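PDB 7JPJ: diaminopimelate decarboxylase from Phaeodactylum tricornutum, which probably decarboxylates diaminopimelate to lysine with the help of pyridoxal 5'-phosphate and works as an obligate dimer. Local coordinates for residues A[77-82]-A[100-105]; A[94-99]-A[116-121]. All coordinates share one frame; numbering follows the deposited sequence.

Interaction 1: A[77-82]-A[100-105]; sequences HVDASS and SLSTQE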
# COMPACT_ATOMS: atom_id res chain seq x y z
N HIS A 77 -8.91 -5.77 25.67
CA HIS A 77 -7.51 -5.38 25.77
C HIS A 77 -6.94 -5.13 24.38
O HIS A 77 -7.66 -5.11 23.38
CB HIS A 77 -6.74 -6.45 26.55
CG HIS A 77 -7.14 -6.56 27.99
ND1 HIS A 77 -6.24 -6.89 28.98
CD2 HIS A 77 -8.33 -6.38 28.60
CE1 HIS A 77 -6.87 -6.91 30.15
NE2 HIS A 77 -8.14 -6.60 29.94
N VAL A 78 -5.63 -4.93 24.29
CA VAL A 78 -4.97 -4.54 23.05
C VAL A 78 -3.82 -5.50 22.76
O VAL A 78 -3.04 -5.83 23.66
CB VAL A 78 -4.45 -3.08 23.13
CG1 VAL A 78 -3.29 -2.87 22.17
CG2 VAL A 78 -5.58 -2.11 22.82
N ASP A 79 -3.73 -5.95 21.51
CA ASP A 79 -2.60 -6.72 21.00
C ASP A 79 -1.83 -5.83 20.02
O ASP A 79 -2.33 -5.50 18.95
CB ASP A 79 -3.06 -8.01 20.33
CG ASP A 79 -2.07 -8.52 19.29
OD1 ASP A 79 -0.86 -8.62 19.59
OD2 ASP A 79 -2.52 -8.84 18.16
N ALA A 80 -0.60 -5.47 20.39
CA ALA A 80 0.20 -4.53 19.63
C ALA A 80 1.22 -5.26 18.76
O ALA A 80 1.78 -6.28 19.16
CB ALA A 80 0.92 -3.55 20.56
N SER A 81 1.46 -4.71 17.57
CA SER A 81 2.36 -5.32 16.59
C SER A 81 3.75 -4.72 16.59
O SER A 81 4.63 -5.23 15.88
CB SER A 81 1.76 -5.20 15.19
OG SER A 81 0.61 -6.01 15.06
N SER A 82 3.98 -3.64 17.33
CA SER A 82 5.30 -3.03 17.40
C SER A 82 5.34 -2.13 18.63
O SER A 82 4.31 -1.80 19.21
CB SER A 82 5.63 -2.23 16.14
OG SER A 82 4.77 -1.11 16.00
N SER A 100 -0.38 -6.39 25.12
CA SER A 100 0.60 -7.44 24.89
C SER A 100 1.31 -7.16 23.57
O SER A 100 0.68 -6.72 22.60
CB SER A 100 -0.05 -8.83 24.88
OG SER A 100 -0.80 -9.03 23.70
N LEU A 101 2.61 -7.42 23.53
CA LEU A 101 3.45 -7.08 22.38
C LEU A 101 3.91 -8.35 21.68
O LEU A 101 4.67 -9.14 22.24
CB LEU A 101 4.65 -6.24 22.81
CG LEU A 101 5.74 -5.99 21.77
CD1 LEU A 101 5.19 -5.26 20.55
CD2 LEU A 101 6.90 -5.22 22.39
N SER A 102 3.44 -8.54 20.44
CA SER A 102 3.90 -9.62 19.56
C SER A 102 4.35 -8.97 18.26
O SER A 102 3.52 -8.52 17.47
CB SER A 102 2.80 -10.64 19.31
OG SER A 102 1.98 -10.82 20.46
N THR A 103 5.67 -8.91 18.05
CA THR A 103 6.23 -8.11 16.97
C THR A 103 7.30 -8.90 16.23
O THR A 103 7.94 -9.79 16.80
CB THR A 103 6.81 -6.79 17.50
OG1 THR A 103 7.34 -6.02 16.42
CG2 THR A 103 7.92 -7.06 18.52
N GLN A 104 7.47 -8.58 14.95
CA GLN A 104 8.59 -9.08 14.17
C GLN A 104 9.89 -8.34 14.48
O GLN A 104 10.97 -8.88 14.23
CB GLN A 104 8.30 -8.97 12.67
CG GLN A 104 7.28 -9.97 12.15
CD GLN A 104 7.86 -11.35 11.92
OE1 GLN A 104 8.08 -12.10 12.87
NE2 GLN A 104 8.13 -11.68 10.67
N GLU A 105 9.79 -7.13 15.02
CA GLU A 105 10.95 -6.26 15.28
C GLU A 105 10.87 -5.79 16.73
O GLU A 105 10.09 -4.88 17.05
CB GLU A 105 10.96 -5.09 14.30
CG GLU A 105 11.98 -4.01 14.61
CD GLU A 105 11.84 -2.81 13.68
OE1 GLU A 105 11.11 -2.93 12.67
OE2 GLU A 105 12.46 -1.76 13.96
O HOH W 1 0.46 -8.43 16.86
O HOH W 2 5.64 -6.73 13.50

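Interaction 2: A[94-99]-A[116-121]; sequences VPAENI and MGVKLN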
# COMPACT_ATOMS: atom_id res chain seq x y z
N VAL A 94 -5.07 3.59 27.17
CA VAL A 94 -5.01 2.16 27.50
C VAL A 94 -3.90 1.92 28.52
O VAL A 94 -2.75 2.33 28.27
CB VAL A 94 -4.79 1.33 26.23
CG1 VAL A 94 -4.61 -0.14 26.58
CG2 VAL A 94 -5.95 1.50 25.27
N PRO A 95 -4.19 1.31 29.67
CA PRO A 95 -3.12 1.01 30.62
C PRO A 95 -2.15 -0.01 30.05
O PRO A 95 -2.51 -0.83 29.19
CB PRO A 95 -3.87 0.45 31.84
CG PRO A 95 -5.29 0.89 31.65
CD PRO A 95 -5.51 0.92 30.18
N ALA A 96 -0.91 0.04 30.54
CA ALA A 96 0.14 -0.80 29.99
C ALA A 96 -0.18 -2.28 30.16
O ALA A 96 0.08 -3.09 29.26
CB ALA A 96 1.48 -0.46 30.65
N GLU A 97 -0.75 -2.66 31.31
CA GLU A 97 -1.03 -4.07 31.58
C GLU A 97 -2.04 -4.67 30.62
O GLU A 97 -2.09 -5.90 30.48
CB GLU A 97 -1.53 -4.24 33.02
CG GLU A 97 -0.91 -3.31 34.04
CD GLU A 97 -1.51 -1.91 34.00
OE1 GLU A 97 -0.73 -0.93 33.83
OE2 GLU A 97 -2.75 -1.78 34.12
N ASN A 98 -2.85 -3.84 29.95
CA ASN A 98 -3.82 -4.33 28.99
C ASN A 98 -3.23 -4.51 27.60
O ASN A 98 -3.96 -4.90 26.68
CB ASN A 98 -5.02 -3.37 28.91
CG ASN A 98 -5.83 -3.35 30.18
OD1 ASN A 98 -5.35 -3.71 31.26
ND2 ASN A 98 -7.09 -2.92 30.07
N ILE A 99 -1.94 -4.26 27.42
CA ILE A 99 -1.27 -4.37 26.13
C ILE A 99 -0.34 -5.57 26.17
O ILE A 99 0.40 -5.76 27.15
CB ILE A 99 -0.49 -3.09 25.78
CG1 ILE A 99 -1.39 -1.86 25.94
CG2 ILE A 99 0.05 -3.17 24.36
CD1 ILE A 99 -0.67 -0.55 25.71
N MET A 116 6.77 -0.73 32.51
CA MET A 116 5.49 -0.08 32.76
C MET A 116 4.34 -1.07 32.91
O MET A 116 3.26 -0.67 33.34
CB MET A 116 5.17 0.91 31.64
CG MET A 116 5.82 2.27 31.82
SD MET A 116 5.63 3.32 30.37
CE MET A 116 6.02 2.17 29.05
N GLY A 117 4.55 -2.34 32.56
CA GLY A 117 3.52 -3.35 32.73
C GLY A 117 3.09 -4.01 31.43
O GLY A 117 2.11 -4.75 31.40
N VAL A 118 3.82 -3.74 30.35
CA VAL A 118 3.51 -4.35 29.06
C VAL A 118 3.99 -5.79 29.06
O VAL A 118 5.17 -6.07 29.34
CB VAL A 118 4.15 -3.54 27.92
CG1 VAL A 118 4.03 -4.30 26.60
CG2 VAL A 118 3.52 -2.16 27.82
N LYS A 119 3.09 -6.71 28.74
CA LYS A 119 3.43 -8.12 28.66
C LYS A 119 4.03 -8.43 27.29
O LYS A 119 3.45 -8.06 26.26
CB LYS A 119 2.20 -8.99 28.90
CG LYS A 119 1.46 -8.66 30.20
CD LYS A 119 0.33 -9.64 30.45
CE LYS A 119 -0.31 -9.41 31.81
NZ LYS A 119 -1.00 -8.10 31.91
N LEU A 120 5.18 -9.09 27.27
CA LEU A 120 5.89 -9.39 26.04
C LEU A 120 5.72 -10.86 25.68
O LEU A 120 5.91 -11.74 26.52
CB LEU A 120 7.38 -9.06 26.16
CG LEU A 120 8.23 -9.51 24.97
CD1 LEU A 120 7.83 -8.74 23.71
CD2 LEU A 120 9.71 -9.36 25.25
N ASN A 121 5.36 -11.11 24.42
CA ASN A 121 5.36 -12.46 23.86
C ASN A 121 6.59 -12.58 22.97
O ASN A 121 6.66 -11.97 21.90
CB ASN A 121 4.08 -12.73 23.06
CG ASN A 121 2.85 -12.83 23.94
OD1 ASN A 121 2.95 -13.11 25.14
ND2 ASN A 121 1.68 -12.59 23.35

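Interaction 1: A[77-82]-A[100-105]
Strands 77-80 and 99-101, joined through helix 83-91, form a beta-alpha-beta unit of the pyridoxal-binding barrel, and here the two run side by side, with Asp79 beside Ser100 and Ala80 beside Leu101. Three backbone bonds hold them in parallel register. Ser100 N donates to Val78 O (3.1 Å), Ala80 N to Ser100 O (2.8 Å), and Ser102 N to Ala80 O (3.1 Å). The carboxylate of Asp79 lies on the same face as Ser100, its CG anti to the backbone N and beside the carbonyl carbon (chi1 155°). OD1 of Asp79 approaches OG of Ser102 to 3.7 Å, though the weak bond of that hydroxyl is with Asn121 ND2. A water lies between Asp79, Ser81 and Ser102; it donates to Ser81 OG (3.0 Å), and Asp79 OD1 and Ser102 O are also within its reach, more acceptors than it has protons. On the opposite face Ala80 and Leu101 both pack on Val86 of helix 83-91, and the CD1 branch of Leu101 reaches past the strand end to the backbone of Ser82, 3.7 Å from its carbonyl carbon C. Past the strands the loops stay together. Thr103 OG1, anti to its own backbone N, sits 2.9 Å from Ser81 O and accepts from Glu105 N in an ST turn, while a second water bridges Ser81 O and Gln104 N. Ser82 is the N-cap of helix 83-91, and its OG also bonds Asn405 O of the second subunit; Gln104 OE1 takes a bond from Lys311 of that subunit. Ser81 packs against Lys60, the predicted cofactor lysine, which carries no cofactor here. Parallel strands in a beta-alpha-beta unit are typical of a TIM barrel; loops close to that lysine are consistent with a fold-type III pyridoxal enzyme.

Interaction 2: A[94-99]-A[116-121]
The turn that leads into strand 99-101 packs here on the end of helix 110-116 and the start of strand 119-122. Ala96, in the 3-10 segment 96-98, points its CB at the helix end, where it lies 3.2 Å from Met116 O. The same methyl meets CG2 of Val118 at 3.9 Å and CB of Met116 at slightly greater distance, so that an apolar patch forms on this side of the turn. Gly117 closes the helix in a Schellman motif, and its positive phi (119°) calls for glycine. Next to it, Glu97 CA approaches Gly117 O at 3.2 Å in a CA-H...O contact. Polar links follow where strand 119-122 begins. Lys119 N donates to Ile99 O at 3.3 Å, a first rung between the two strands. The lysine side chain is extended through CE and then bends at its last torsion (chi4 66°), which turns NZ onto Glu97 O for a weak hydrogen bond of 2.8 Å. That backbone oxygen, rather than the carboxylate of Glu97, is what the amine meets: OE2 stays 6.9 Å from NZ. Val118 CG1, anti to its backbone N (chi1 171°), comes to 4.0 Å from Ile99 O. Helix 83-91 backs the apolar side, with Met90 touching both Ile99 and Met116 and with Val86 against Val118, while Ile99 also rests on Val78 and Ala80 of strand 77-80, and Lys119 packs on Arg199 of strand 196-201.

From the N terminus the chain runs along 77-82, through helix 83-91 to the turn 94-99, directly into 100-105, then through helix 110-116 to 116-121. Interaction 1 closes the first loop by bringing 100-105 back to 77-82; interaction 2 closes the next, between 94-99 and 116-121. Their segments alternate, so the loops cross, sharing the passage into and along strand 99-101. That strand is thereby flanked by strand 77-80 and by strand 119-122, and backbone bonds from Val78 to Asn98 and from Leu101 to Lys119 join the two contacts. Together they tie three successive parallel strands of the barrel to helices 83-91 and 110-116.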